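Local coordinates for RagB/SusD family nutrient uptake outer membrane protein (Bacteroides thetaiotaomicron, PDB 7KV2) that probably binds beta-glucan at the bacterial cell surface as a SusD-family outer membrane protein serving glycan uptake, at residues W162-Y167 and L181-L186; H45-V50 and A141-Q146; I274-Y279 and N397-I402. All coordinates share one frame; numbering follows the deposited sequence.

Interaction 1 (W162-Y167 and L181-L186); sequences WGNVPY and LTADQL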
ATOM      1  N   TRP A 162      -1.379  -7.547  12.286  1.00 23.21           N
ATOM      2  CA  TRP A 162      -1.229  -8.345  13.545  1.00 23.12           C
ATOM      3  C   TRP A 162      -2.353  -8.084  14.569  1.00 27.95           C
ATOM      4  O   TRP A 162      -2.566  -8.994  15.409  1.00 27.86           O
ATOM      5  CB  TRP A 162       0.136  -8.092  14.159  1.00 23.27           C
ATOM      6  CG  TRP A 162       1.279  -8.735  13.452  1.00 23.79           C
ATOM      7  CD1 TRP A 162       1.671 -10.033  13.551  1.00 23.41           C
ATOM      8  CD2 TRP A 162       2.194  -8.098  12.546  1.00 22.46           C
ATOM      9  NE1 TRP A 162       2.778 -10.247  12.790  1.00 22.69           N
ATOM     10  CE2 TRP A 162       3.124  -9.074  12.160  1.00 22.27           C
ATOM     11  CE3 TRP A 162       2.292  -6.804  12.007  1.00 22.64           C
ATOM     12  CZ2 TRP A 162       4.190  -8.793  11.308  1.00 22.79           C
ATOM     13  CZ3 TRP A 162       3.365  -6.519  11.197  1.00 18.84           C
ATOM     14  CH2 TRP A 162       4.261  -7.508  10.802  1.00 21.59           C
ATOM     15  N   GLY A 163      -3.001  -6.917  14.549  1.00 26.07           N
ATOM     16  CA  GLY A 163      -4.244  -6.619  15.289  1.00 28.33           C
ATOM     17  C   GLY A 163      -3.991  -6.257  16.759  1.00 27.27           C
ATOM     18  O   GLY A 163      -4.204  -5.084  17.128  1.00 27.46           O
ATOM     19  N   ASN A 164      -3.623  -7.247  17.575  1.00 27.49           N
ATOM     20  CA  ASN A 164      -3.481  -7.122  19.063  1.00 27.42           C
ATOM     21  C   ASN A 164      -2.017  -6.856  19.407  1.00 23.76           C
ATOM     22  O   ASN A 164      -1.263  -7.841  19.579  1.00 30.01           O
ATOM     23  CB  ASN A 164      -3.984  -8.398  19.760  1.00 28.36           C
ATOM     24  CG  ASN A 164      -5.350  -8.841  19.309  1.00 25.35           C
ATOM     25  OD1 ASN A 164      -6.357  -8.200  19.563  1.00 29.93           O
ATOM     26  ND2 ASN A 164      -5.402  -9.956  18.616  1.00 27.25           N
ATOM     27  N   VAL A 165      -1.574  -5.592  19.426  1.00 25.14           N
ATOM     28  CA  VAL A 165      -0.118  -5.236  19.379  1.00 25.46           C
ATOM     29  C   VAL A 165       0.181  -4.175  20.433  1.00 25.38           C
ATOM     30  O   VAL A 165      -0.753  -3.533  20.903  1.00 29.92           O
ATOM     31  CB  VAL A 165       0.285  -4.727  17.977  1.00 25.43           C
ATOM     32  CG1 VAL A 165       0.168  -5.853  16.971  1.00 25.27           C
ATOM     33  CG2 VAL A 165      -0.532  -3.529  17.583  1.00 23.55           C
ATOM     34  N   PRO A 166       1.468  -3.968  20.792  1.00 28.01           N
ATOM     35  CA  PRO A 166       1.862  -2.942  21.759  1.00 29.76           C
ATOM     36  C   PRO A 166       1.434  -1.535  21.324  1.00 35.90           C
ATOM     37  O   PRO A 166       1.513  -1.236  20.112  1.00 33.37           O
ATOM     38  CB  PRO A 166       3.388  -2.995  21.803  1.00 31.03           C
ATOM     39  CG  PRO A 166       3.781  -4.302  21.187  1.00 30.02           C
ATOM     40  CD  PRO A 166       2.621  -4.734  20.316  1.00 28.04           C
ATOM     41  N   TYR A 167       1.001  -0.698  22.276  1.00 32.15           N
ATOM     42  CA  TYR A 167       0.610   0.710  22.019  1.00 32.85           C
ATOM     43  C   TYR A 167       1.381   1.621  22.975  1.00 37.76           C
ATOM     44  O   TYR A 167       1.571   1.256  24.160  1.00 34.91           O
ATOM     45  CB  TYR A 167      -0.903   0.928  22.112  1.00 32.76           C
ATOM     46  CG  TYR A 167      -1.282   2.356  21.814  1.00 38.03           C
ATOM     47  CD1 TYR A 167      -1.447   2.781  20.501  1.00 38.34           C
ATOM     48  CD2 TYR A 167      -1.386   3.319  22.820  1.00 39.72           C
ATOM     49  CE1 TYR A 167      -1.741   4.101  20.196  1.00 37.67           C
ATOM     50  CE2 TYR A 167      -1.684   4.646  22.528  1.00 39.52           C
ATOM     51  CZ  TYR A 167      -1.854   5.040  21.205  1.00 40.90           C
ATOM     52  OH  TYR A 167      -2.137   6.330  20.849  1.00 37.19           O
ATOM     53  N   LEU A 181      -2.453  -3.910  23.355  1.00 30.89           N
ATOM     54  CA  LEU A 181      -3.908  -3.654  23.260  1.00 31.13           C
ATOM     55  C   LEU A 181      -4.571  -4.746  22.424  1.00 31.89           C
ATOM     56  O   LEU A 181      -3.863  -5.404  21.633  1.00 34.07           O
ATOM     57  CB  LEU A 181      -4.166  -2.275  22.653  1.00 32.47           C
ATOM     58  CG  LEU A 181      -3.636  -1.069  23.422  1.00 34.09           C
ATOM     59  CD1 LEU A 181      -4.108   0.206  22.751  1.00 33.78           C
ATOM     60  CD2 LEU A 181      -4.092  -1.097  24.879  1.00 33.64           C
ATOM     61  N   THR A 182      -5.889  -4.903  22.581  1.00 32.80           N
ATOM     62  CA  THR A 182      -6.755  -5.654  21.633  1.00 32.44           C
ATOM     63  C   THR A 182      -6.800  -4.808  20.345  1.00 31.67           C
ATOM     64  O   THR A 182      -6.613  -3.571  20.430  1.00 28.56           O
ATOM     65  CB  THR A 182      -8.176  -5.908  22.161  1.00 33.97           C
ATOM     66  OG1 THR A 182      -8.846  -4.646  22.190  1.00 30.44           O
ATOM     67  CG2 THR A 182      -8.231  -6.568  23.532  1.00 37.24           C
ATOM     68  N   ALA A 183      -7.030  -5.430  19.199  1.00 34.28           N
ATOM     69  CA  ALA A 183      -7.268  -4.723  17.918  1.00 28.51           C
ATOM     70  C   ALA A 183      -8.325  -3.633  18.118  1.00 33.32           C
ATOM     71  O   ALA A 183      -8.079  -2.475  17.684  1.00 27.59           O
ATOM     72  CB  ALA A 183      -7.676  -5.738  16.864  1.00 24.71           C
ATOM     73  N   ASP A 184      -9.457  -3.963  18.767  1.00 35.98           N
ATOM     74  CA  ASP A 184     -10.589  -3.019  19.009  1.00 36.03           C
ATOM     75  C   ASP A 184     -10.122  -1.846  19.871  1.00 33.24           C
ATOM     76  O   ASP A 184     -10.522  -0.695  19.594  1.00 34.01           O
ATOM     77  CB  ASP A 184     -11.779  -3.687  19.700  1.00 37.22           C
ATOM     78  CG  ASP A 184     -12.617  -4.555  18.795  1.00 40.92           C
ATOM     79  OD1 ASP A 184     -12.346  -4.609  17.560  1.00 35.61           O
ATOM     80  OD2 ASP A 184     -13.563  -5.138  19.317  1.00 39.39           O
ATOM     81  N   GLN A 185      -9.297  -2.100  20.875  1.00 34.45           N
ATOM     82  CA  GLN A 185      -8.739  -0.992  21.704  1.00 37.23           C
ATOM     83  C   GLN A 185      -7.793  -0.134  20.854  1.00 33.47           C
ATOM     84  O   GLN A 185      -7.754   1.064  21.065  1.00 31.51           O
ATOM     85  CB  GLN A 185      -7.979  -1.537  22.917  1.00 36.71           C
ATOM     86  CG  GLN A 185      -8.886  -2.107  23.999  1.00 35.19           C
ATOM     87  CD  GLN A 185      -8.096  -2.781  25.090  1.00 39.11           C
ATOM     88  OE1 GLN A 185      -7.051  -3.383  24.861  1.00 36.55           O
ATOM     89  NE2 GLN A 185      -8.590  -2.653  26.314  1.00 48.45           N
ATOM     90  N   LEU A 186      -7.013  -0.728  19.949  1.00 33.68           N
ATOM     91  CA  LEU A 186      -6.055   0.078  19.141  1.00 28.77           C
ATOM     92  C   LEU A 186      -6.863   0.953  18.175  1.00 29.40           C
ATOM     93  O   LEU A 186      -6.575   2.157  18.085  1.00 28.42           O
ATOM     94  CB  LEU A 186      -5.054  -0.850  18.456  1.00 31.78           C
ATOM     95  CG  LEU A 186      -4.019  -0.141  17.586  1.00 30.25           C
ATOM     96  CD1 LEU A 186      -3.304   0.987  18.314  1.00 30.74           C
ATOM     97  CD2 LEU A 186      -3.010  -1.132  17.048  1.00 28.11           C
TER
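Asn164 turns its side-chain carbonyl onto the first turn of helix 183-200: OD1 accepts from Ala183 N at 2.9 Å, with an N-H...O angle of 155° and the donor 35° out of the amide plane. Having CG anti to the carbonyl carbon (chi1 -50°) brings the amide over to this helix start, while its other end, ND2, is bonded to Asn513 OD1. Just beside it, Thr182 and Gln185 make a capping box: Thr182 OG1 accepts from Gln185 N at 2.9 Å, and Gln185 OE1 accepts from Thr182 N at 3.0 Å. Leu181 N donates to Val165 O at 3.0 Å; with these bonds the backbone N-H groups of Leu181, Thr182 and Ala183 all have acceptors. An alanine in place of Asn164 would probably leave Ala183 N without its acceptor and Asn513 OD1 without this donor. On the apolar side, Leu181 CD1 packs on Tyr167 CB at 3.3 Å, Val165 CG2 presses against Leu186 CD2 at 3.5 Å, and Leu186 CD1 touches Tyr167 CD1 at 3.4 Å. The contact ties the chain leaving helix 137-162 to the start of helix 183-200, with Val158, Tyr155 and Trp159 of the former and Trp112 and Tyr116 of helix 110-130 packed against it.

Interaction 2 (H45-V50 and A141-Q146); sequences HIQEAV and AYYEAQ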
ATOM      1  N   HIS A  45      15.033  22.768  14.607  1.00 45.86           N
ATOM      2  CA  HIS A  45      15.506  21.383  14.849  1.00 46.21           C
ATOM      3  C   HIS A  45      14.293  20.449  14.944  1.00 40.50           C
ATOM      4  O   HIS A  45      14.419  19.275  14.516  1.00 36.77           O
ATOM      5  CB  HIS A  45      16.463  21.357  16.054  1.00 54.49           C
ATOM      6  CG  HIS A  45      17.826  21.916  15.753  1.00 63.82           C
ATOM      7  ND1 HIS A  45      18.358  21.945  14.460  1.00 65.76           N
ATOM      8  CD2 HIS A  45      18.777  22.443  16.558  1.00 61.05           C
ATOM      9  CE1 HIS A  45      19.563  22.479  14.492  1.00 66.46           C
ATOM     10  NE2 HIS A  45      19.841  22.789  15.767  1.00 63.35           N
ATOM     11  N   ILE A  46      13.179  20.942  15.490  1.00 37.77           N
ATOM     12  CA  ILE A  46      11.903  20.177  15.574  1.00 39.76           C
ATOM     13  C   ILE A  46      11.375  19.920  14.145  1.00 40.87           C
ATOM     14  O   ILE A  46      10.922  18.788  13.892  1.00 34.81           O
ATOM     15  CB  ILE A  46      10.908  20.877  16.505  1.00 40.33           C
ATOM     16  CG1 ILE A  46      11.384  20.732  17.961  1.00 41.69           C
ATOM     17  CG2 ILE A  46       9.502  20.335  16.293  1.00 41.03           C
ATOM     18  CD1 ILE A  46      10.582  21.507  18.983  1.00 43.17           C
ATOM     19  N   GLN A  47      11.498  20.891  13.226  1.00 41.73           N
ATOM     20  CA  GLN A  47      11.215  20.686  11.771  1.00 38.27           C
ATOM     21  C   GLN A  47      12.045  19.518  11.237  1.00 37.74           C
ATOM     22  O   GLN A  47      11.497  18.718  10.459  1.00 32.35           O
ATOM     23  CB  GLN A  47      11.468  21.966  10.966  1.00 39.69           C
ATOM     24  CG  GLN A  47      10.416  23.030  11.234  1.00 40.42           C
ATOM     25  CD  GLN A  47      10.474  24.177  10.261  1.00 42.64           C
ATOM     26  OE1 GLN A  47      10.007  24.072   9.138  1.00 47.98           O
ATOM     27  NE2 GLN A  47      11.036  25.291  10.701  1.00 39.64           N
ATOM     28  N   GLU A  48      13.315  19.400  11.627  1.00 34.09           N
ATOM     29  CA  GLU A  48      14.165  18.275  11.169  1.00 35.57           C
ATOM     30  C   GLU A  48      13.619  16.950  11.723  1.00 33.65           C
ATOM     31  O   GLU A  48      13.647  15.939  10.977  1.00 29.65           O
ATOM     32  CB  GLU A  48      15.618  18.487  11.580  1.00 39.10           C
ATOM     33  CG  GLU A  48      16.268  19.660  10.878  1.00 42.16           C
ATOM     34  CD  GLU A  48      17.642  19.960  11.447  1.00 47.40           C
ATOM     35  OE1 GLU A  48      18.070  19.208  12.356  1.00 45.49           O
ATOM     36  OE2 GLU A  48      18.256  20.949  11.010  1.00 50.47           O
ATOM     37  N   ALA A  49      13.153  16.942  12.967  1.00 32.25           N
ATOM     38  CA  ALA A  49      12.482  15.783  13.613  1.00 31.50           C
ATOM     39  C   ALA A  49      11.167  15.423  12.895  1.00 31.03           C
ATOM     40  O   ALA A  49      10.840  14.214  12.796  1.00 30.45           O
ATOM     41  CB  ALA A  49      12.197  16.079  15.062  1.00 31.00           C
ATOM     42  N   VAL A  50      10.381  16.414  12.488  1.00 28.26           N
ATOM     43  CA  VAL A  50       9.110  16.158  11.752  1.00 27.66           C
ATOM     44  C   VAL A  50       9.473  15.461  10.427  1.00 27.62           C
ATOM     45  O   VAL A  50       8.898  14.408  10.142  1.00 29.04           O
ATOM     46  CB  VAL A  50       8.267  17.432  11.562  1.00 26.77           C
ATOM     47  CG1 VAL A  50       7.035  17.165  10.702  1.00 25.52           C
ATOM     48  CG2 VAL A  50       7.839  18.017  12.907  1.00 27.85           C
ATOM     49  N   ALA A 141       0.716  23.247  16.271  1.00 32.49           N
ATOM     50  CA  ALA A 141      -0.509  22.518  15.853  1.00 34.01           C
ATOM     51  C   ALA A 141      -0.239  21.782  14.520  1.00 34.92           C
ATOM     52  O   ALA A 141      -0.682  20.631  14.386  1.00 31.36           O
ATOM     53  CB  ALA A 141      -1.657  23.487  15.742  1.00 33.55           C
ATOM     54  N   TYR A 142       0.473  22.429  13.591  1.00 31.08           N
ATOM     55  CA  TYR A 142       0.822  21.855  12.269  1.00 32.62           C
ATOM     56  C   TYR A 142       1.790  20.681  12.464  1.00 33.37           C
ATOM     57  O   TYR A 142       1.576  19.654  11.814  1.00 29.58           O
ATOM     58  CB  TYR A 142       1.411  22.899  11.321  1.00 31.46           C
ATOM     59  CG  TYR A 142       1.767  22.380   9.945  1.00 30.08           C
ATOM     60  CD1 TYR A 142       0.862  21.647   9.178  1.00 30.25           C
ATOM     61  CD2 TYR A 142       3.016  22.630   9.399  1.00 30.37           C
ATOM     62  CE1 TYR A 142       1.203  21.182   7.911  1.00 30.91           C
ATOM     63  CE2 TYR A 142       3.365  22.185   8.130  1.00 30.17           C
ATOM     64  CZ  TYR A 142       2.453  21.457   7.381  1.00 31.62           C
ATOM     65  OH  TYR A 142       2.832  21.023   6.138  1.00 32.05           O
ATOM     66  N   TYR A 143       2.838  20.830  13.272  1.00 32.48           N
ATOM     67  CA  TYR A 143       3.812  19.743  13.555  1.00 30.98           C
ATOM     68  C   TYR A 143       3.074  18.562  14.182  1.00 32.52           C
ATOM     69  O   TYR A 143       3.352  17.396  13.842  1.00 33.86           O
ATOM     70  CB  TYR A 143       4.951  20.224  14.461  1.00 34.60           C
ATOM     71  CG  TYR A 143       5.740  21.396  13.932  1.00 34.53           C
ATOM     72  CD1 TYR A 143       5.815  21.660  12.568  1.00 33.83           C
ATOM     73  CD2 TYR A 143       6.427  22.252  14.785  1.00 34.83           C
ATOM     74  CE1 TYR A 143       6.518  22.745  12.068  1.00 34.47           C
ATOM     75  CE2 TYR A 143       7.156  23.327  14.296  1.00 33.62           C
ATOM     76  CZ  TYR A 143       7.177  23.595  12.940  1.00 34.50           C
ATOM     77  OH  TYR A 143       7.889  24.632  12.409  1.00 35.04           O
ATOM     78  N   GLU A 144       2.197  18.866  15.132  1.00 30.18           N
ATOM     79  CA  GLU A 144       1.355  17.891  15.852  1.00 30.90           C
ATOM     80  C   GLU A 144       0.438  17.180  14.853  1.00 29.54           C
ATOM     81  O   GLU A 144       0.300  15.953  14.941  1.00 28.11           O
ATOM     82  CB  GLU A 144       0.445  18.595  16.863  1.00 34.64           C
ATOM     83  CG  GLU A 144       1.151  18.997  18.156  1.00 39.53           C
ATOM     84  CD  GLU A 144       0.269  19.705  19.194  1.00 44.33           C
ATOM     85  OE1 GLU A 144      -0.862  20.146  18.841  1.00 46.61           O
ATOM     86  OE2 GLU A 144       0.711  19.807  20.354  1.00 45.50           O
ATOM     87  N   ALA A 145      -0.233  17.924  13.989  1.00 26.20           N
ATOM     88  CA  ALA A 145      -1.144  17.333  12.973  1.00 25.80           C
ATOM     89  C   ALA A 145      -0.362  16.314  12.129  1.00 25.10           C
ATOM     90  O   ALA A 145      -0.883  15.218  11.925  1.00 26.73           O
ATOM     91  CB  ALA A 145      -1.777  18.402  12.130  1.00 25.82           C
ATOM     92  N   GLN A 146       0.849  16.627  11.688  1.00 24.25           N
ATOM     93  CA  GLN A 146       1.620  15.702  10.804  1.00 25.01           C
ATOM     94  C   GLN A 146       2.009  14.438  11.567  1.00 27.24           C
ATOM     95  O   GLN A 146       1.766  13.296  11.063  1.00 24.94           O
ATOM     96  CB  GLN A 146       2.864  16.376  10.236  1.00 24.77           C
ATOM     97  CG  GLN A 146       2.563  17.604   9.370  1.00 22.68           C
ATOM     98  CD  GLN A 146       3.852  18.278   8.969  1.00 25.96           C
ATOM     99  OE1 GLN A 146       4.621  17.746   8.165  1.00 21.26           O
ATOM    100  NE2 GLN A 146       4.133  19.441   9.562  1.00 26.38           N
TER
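Tyr143 lays its ring across the side chains of helix 43-53, reaching Ile46, Gln47 and Val50 in one sweep. This is helix-helix packing in the alpha-helical, tetratricopeptide-repeat-like part of a SusD-family protein: the segments 45-50 and 141-146 run nearly parallel, their N-to-C directions 18° apart. Their axes come no closer than 10.8 Å, and a large residue such as tyrosine spans that separation. No hydrogen bond joins the two segments.

The bond to CB heads toward the other helix, and with CG anti to the carbonyl carbon (chi1 -58°) the ring comes up against Ile46, Gln47 and Val50. Its root is met by Val50, whose CG2 lies 4.0 Å from Tyr143 CB. Farther along, Ile46 CG2 comes to 3.9 Å from Tyr143 CD2. Both aliphatic side chains cross the tyrosine at about a right angle, and the approach to the ring is oblique in each case. At its tip the phenol crosses Gln47 at a slant, where CG sits 3.2 Å from Tyr143 OH; the amide plane of Gln47 is turned just 21° from the ring plane. The hydroxyl is hydrogen-bonded to Asp43 OD1, and Gln47 NE2 reaches the other oxygen of that carboxylate in a weak bond, so Asp43 holds both polar ends near the N-terminus of helix 43-53.

Val125 and Tyr128 of helix 110-130 also touch this part of helix 43-53, Val125 at Val50 and Tyr128 at Ile46. One turn beyond Tyr143, Gln146 continues the seam. Its OE1 is a buried acceptor gripped by Tyr54 OH and Arg214 NH1, while its NE2 makes a weak bond back to Tyr142 O. Against that same OE1 rests a methyl group, Val50 CG1, 3.5 Å from Gln146 OE1.

Interaction 3 (I274-Y279 and N397-I402); sequences IFEINY and NNNLRI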
ATOM      1  N   ILE A 274      -4.063  11.432  -3.891  1.00 16.79           N
ATOM      2  CA  ILE A 274      -4.306  11.956  -2.512  1.00 17.69           C
ATOM      3  C   ILE A 274      -3.060  11.705  -1.652  1.00 16.64           C
ATOM      4  O   ILE A 274      -2.607  12.630  -0.923  1.00 16.48           O
ATOM      5  CB  ILE A 274      -5.588  11.348  -1.922  1.00 19.27           C
ATOM      6  CG1 ILE A 274      -6.792  11.838  -2.729  1.00 21.63           C
ATOM      7  CG2 ILE A 274      -5.697  11.641  -0.429  1.00 20.03           C
ATOM      8  CD1 ILE A 274      -8.049  11.055  -2.534  1.00 23.67           C
ATOM      9  N   PHE A 275      -2.450  10.525  -1.751  1.00 18.24           N
ATOM     10  CA  PHE A 275      -1.210  10.268  -0.985  1.00 17.66           C
ATOM     11  C   PHE A 275      -0.363   9.212  -1.695  1.00 15.77           C
ATOM     12  O   PHE A 275      -0.908   8.180  -2.119  1.00 14.33           O
ATOM     13  CB  PHE A 275      -1.576   9.904   0.454  1.00 17.75           C
ATOM     14  CG  PHE A 275      -0.438  10.049   1.427  1.00 18.67           C
ATOM     15  CD1 PHE A 275       0.128  11.296   1.664  1.00 19.65           C
ATOM     16  CD2 PHE A 275       0.105   8.934   2.068  1.00 21.46           C
ATOM     17  CE1 PHE A 275       1.184  11.436   2.551  1.00 21.44           C
ATOM     18  CE2 PHE A 275       1.162   9.079   2.959  1.00 20.47           C
ATOM     19  CZ  PHE A 275       1.710  10.327   3.181  1.00 20.02           C
ATOM     20  N   GLU A 276       0.933   9.490  -1.718  1.00 15.57           N
ATOM     21  CA  GLU A 276       2.008   8.574  -2.214  1.00 15.36           C
ATOM     22  C   GLU A 276       3.139   8.576  -1.200  1.00 17.22           C
ATOM     23  O   GLU A 276       3.302   9.553  -0.459  1.00 17.75           O
ATOM     24  CB  GLU A 276       2.536   8.966  -3.588  1.00 14.82           C
ATOM     25  CG  GLU A 276       1.435   9.348  -4.545  1.00 17.16           C
ATOM     26  CD  GLU A 276       1.884   9.582  -5.983  1.00 19.02           C
ATOM     27  OE1 GLU A 276       3.083   9.394  -6.292  1.00 18.14           O
ATOM     28  OE2 GLU A 276       1.016   9.936  -6.788  1.00 16.62           O
ATOM     29  N   ILE A 277       3.900   7.490  -1.215  1.00 17.05           N
ATOM     30  CA  ILE A 277       5.217   7.429  -0.577  1.00 16.99           C
ATOM     31  C   ILE A 277       6.250   7.707  -1.657  1.00 16.28           C
ATOM     32  O   ILE A 277       6.299   6.966  -2.659  1.00 16.77           O
ATOM     33  CB  ILE A 277       5.393   6.077   0.121  1.00 18.21           C
ATOM     34  CG1 ILE A 277       4.355   5.964   1.243  1.00 19.11           C
ATOM     35  CG2 ILE A 277       6.837   5.956   0.602  1.00 17.29           C
ATOM     36  CD1 ILE A 277       4.344   4.624   1.944  1.00 21.76           C
ATOM     37  N   ASN A 278       7.045   8.748  -1.440  1.00 18.61           N
ATOM     38  CA  ASN A 278       8.031   9.259  -2.433  1.00 18.06           C
ATOM     39  C   ASN A 278       9.228   8.334  -2.499  1.00 18.30           C
ATOM     40  O   ASN A 278       9.779   8.009  -1.435  1.00 19.05           O
ATOM     41  CB  ASN A 278       8.518  10.654  -2.072  1.00 18.37           C
ATOM     42  CG  ASN A 278       7.426  11.681  -2.230  1.00 21.06           C
ATOM     43  OD1 ASN A 278       6.518  11.471  -3.012  1.00 22.77           O
ATOM     44  ND2 ASN A 278       7.450  12.724  -1.417  1.00 19.02           N
ATOM     45  N   TYR A 279       9.636   8.015  -3.713  1.00 16.66           N
ATOM     46  CA  TYR A 279      10.914   7.349  -4.051  1.00 19.38           C
ATOM     47  C   TYR A 279      11.551   8.085  -5.210  1.00 22.77           C
ATOM     48  O   TYR A 279      10.769   8.610  -6.015  1.00 21.33           O
ATOM     49  CB  TYR A 279      10.627   5.901  -4.428  1.00 16.33           C
ATOM     50  CG  TYR A 279      10.232   5.021  -3.270  1.00 16.59           C
ATOM     51  CD1 TYR A 279      11.174   4.672  -2.316  1.00 18.21           C
ATOM     52  CD2 TYR A 279       8.951   4.497  -3.145  1.00 18.32           C
ATOM     53  CE1 TYR A 279      10.873   3.775  -1.313  1.00 18.27           C
ATOM     54  CE2 TYR A 279       8.609   3.642  -2.103  1.00 18.10           C
ATOM     55  CZ  TYR A 279       9.587   3.275  -1.195  1.00 19.04           C
ATOM     56  OH  TYR A 279       9.314   2.406  -0.190  1.00 19.37           O
ATOM     57  N   ASN A 397      12.620   4.798  -9.206  1.00 18.12           N
ATOM     58  CA  ASN A 397      11.978   6.093  -8.902  1.00 18.70           C
ATOM     59  C   ASN A 397      10.456   5.907  -8.685  1.00 19.27           C
ATOM     60  O   ASN A 397       9.811   6.897  -8.306  1.00 21.85           O
ATOM     61  CB  ASN A 397      12.265   7.111 -10.023  1.00 20.19           C
ATOM     62  CG  ASN A 397      11.613   6.794 -11.352  1.00 23.05           C
ATOM     63  OD1 ASN A 397      10.668   6.003 -11.437  1.00 25.12           O
ATOM     64  ND2 ASN A 397      12.115   7.397 -12.435  1.00 26.06           N
ATOM     65  N   ASN A 398       9.890   4.705  -8.805  1.00 16.97           N
ATOM     66  CA  ASN A 398       8.407   4.540  -8.719  1.00 16.19           C
ATOM     67  C   ASN A 398       7.872   4.905  -7.335  1.00 15.18           C
ATOM     68  O   ASN A 398       8.041   4.113  -6.352  1.00 15.44           O
ATOM     69  CB  ASN A 398       7.959   3.110  -9.036  1.00 16.04           C
ATOM     70  CG  ASN A 398       8.473   2.599 -10.353  1.00 16.75           C
ATOM     71  OD1 ASN A 398       9.696   2.456 -10.528  1.00 15.32           O
ATOM     72  ND2 ASN A 398       7.542   2.349 -11.269  1.00 16.05           N
ATOM     73  N   ASN A 399       7.157   6.011  -7.195  1.00 14.19           N
ATOM     74  CA  ASN A 399       6.436   6.246  -5.926  1.00 13.96           C
ATOM     75  C   ASN A 399       5.410   5.129  -5.650  1.00 13.86           C
ATOM     76  O   ASN A 399       4.830   4.545  -6.580  1.00 12.78           O
ATOM     77  CB  ASN A 399       5.683   7.579  -5.959  1.00 14.29           C
ATOM     78  CG  ASN A 399       6.563   8.804  -5.906  1.00 15.85           C
ATOM     79  OD1 ASN A 399       7.804   8.717  -5.911  1.00 16.37           O
ATOM     80  ND2 ASN A 399       5.897   9.956  -5.867  1.00 13.52           N
ATOM     81  N   LEU A 400       5.155   4.822  -4.381  1.00 14.07           N
ATOM     82  CA  LEU A 400       4.098   3.847  -3.994  1.00 13.76           C
ATOM     83  C   LEU A 400       2.806   4.634  -3.832  1.00 13.78           C
ATOM     84  O   LEU A 400       2.728   5.485  -2.926  1.00 14.51           O
ATOM     85  CB  LEU A 400       4.503   3.062  -2.733  1.00 13.62           C
ATOM     86  CG  LEU A 400       3.474   2.014  -2.358  1.00 16.25           C
ATOM     87  CD1 LEU A 400       3.385   0.920  -3.418  1.00 16.90           C
ATOM     88  CD2 LEU A 400       3.793   1.430  -0.980  1.00 16.92           C
ATOM     89  N   ARG A 401       1.830   4.402  -4.726  1.00 14.20           N
ATOM     90  CA  ARG A 401       0.527   5.106  -4.611  1.00 15.16           C
ATOM     91  C   ARG A 401      -0.247   4.524  -3.415  1.00 15.01           C
ATOM     92  O   ARG A 401      -0.501   3.333  -3.383  1.00 17.07           O
ATOM     93  CB  ARG A 401      -0.248   4.984  -5.914  1.00 16.19           C
ATOM     94  CG  ARG A 401       0.216   5.953  -7.001  1.00 15.57           C
ATOM     95  CD  ARG A 401       1.621   5.655  -7.523  1.00 14.92           C
ATOM     96  NE  ARG A 401       1.827   6.367  -8.797  1.00 15.55           N
ATOM     97  CZ  ARG A 401       2.975   6.395  -9.469  1.00 15.05           C
ATOM     98  NH1 ARG A 401       4.054   5.791  -8.998  1.00 14.17           N
ATOM     99  NH2 ARG A 401       3.038   7.065 -10.602  1.00 15.16           N
ATOM    100  N   ILE A 402      -0.654   5.334  -2.460  1.00 14.34           N
ATOM    101  CA  ILE A 402      -1.395   4.871  -1.256  1.00 16.08           C
ATOM    102  C   ILE A 402      -2.898   5.136  -1.436  1.00 17.41           C
ATOM    103  O   ILE A 402      -3.664   4.158  -1.421  1.00 17.38           O
ATOM    104  CB  ILE A 402      -0.818   5.548   0.014  1.00 15.13           C
ATOM    105  CG1 ILE A 402       0.686   5.301   0.172  1.00 16.36           C
ATOM    106  CG2 ILE A 402      -1.598   5.105   1.236  1.00 16.60           C
ATOM    107  CD1 ILE A 402       1.064   3.819   0.210  1.00 17.80           C
TER
HETATM  108  O   HOH W   1       0.017   8.629  -9.172  1.00 18.05           O
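Glu276 and Asn399 meet at about a right angle, the carboxylate and amide planes 80° apart. Asn399 ND2 donates to Glu276 OE1 at 2.9 Å; the donor comes to the anti side, somewhat out of the carboxylate plane, while the oxygen lies close to the amide plane of Asn399. The other end of that amide works too: Asn399 OD1 accepts from Tyr279 N at 2.9 Å along an almost straight line, 178° at the hydrogen, although the donor stands well above the carbonyl plane. One side chain thus bonds to segment 274-279 twice, just beyond the antiparallel pairing of Ile277 with Leu400.

Arg401 lies alongside Glu276 and points the same way, its guanidinium turned only 18° from the carboxylate. Glu276 OE1 sits over one guanidinium face, 4.1 Å from Arg401 NE, so the charges are near but no N-H points at the oxygen. A water lies between them, accepting from Arg401 NE and within hydrogen-bonding reach of Glu276 OE2, which Ser273 OG and Trp269 N also hold. The bend at chi2 folds the arginine back, and NH1 meets Asn399 O in the guanidinium plane at 2.8 Å.

Ile277 and Leu400 share a face of the sheet. Next to them Ile277 CD1 reaches Ile402 CD1 at 3.8 Å, the two side chains crossing at a slant, and past the strand end Tyr279 runs beside Leu400, CE2 4.2 Å from Leu400 CB.

The pair forms a two-stranded antiparallel sheet with a classic bulge, Ile274 and Phe275 both facing Tyr403. Helix 217-231 packs on Ile274 and Phe275, and helix 70-75 touches Leu400.

In the fold
Along the chain the three contacts close in series: interaction 2, then interaction 1, then interaction 3. The first two share helix 137-162: 45-50 packs near its beginning, and 162-167 leaves from its end to meet the next helix, 183-200. Their centres are about 26 Å apart and they do not touch. Interaction 3 lies in the SusD family region, the other two in the starch-binding-associated region; its centre is about 27 Å from that of interaction 1 and about 21 Å from that of interaction 2. It lies nearest the middle of the chain, joining two strands in a largely helical protein. The two outer contacts thus lie among helices, with the small sheet farther in.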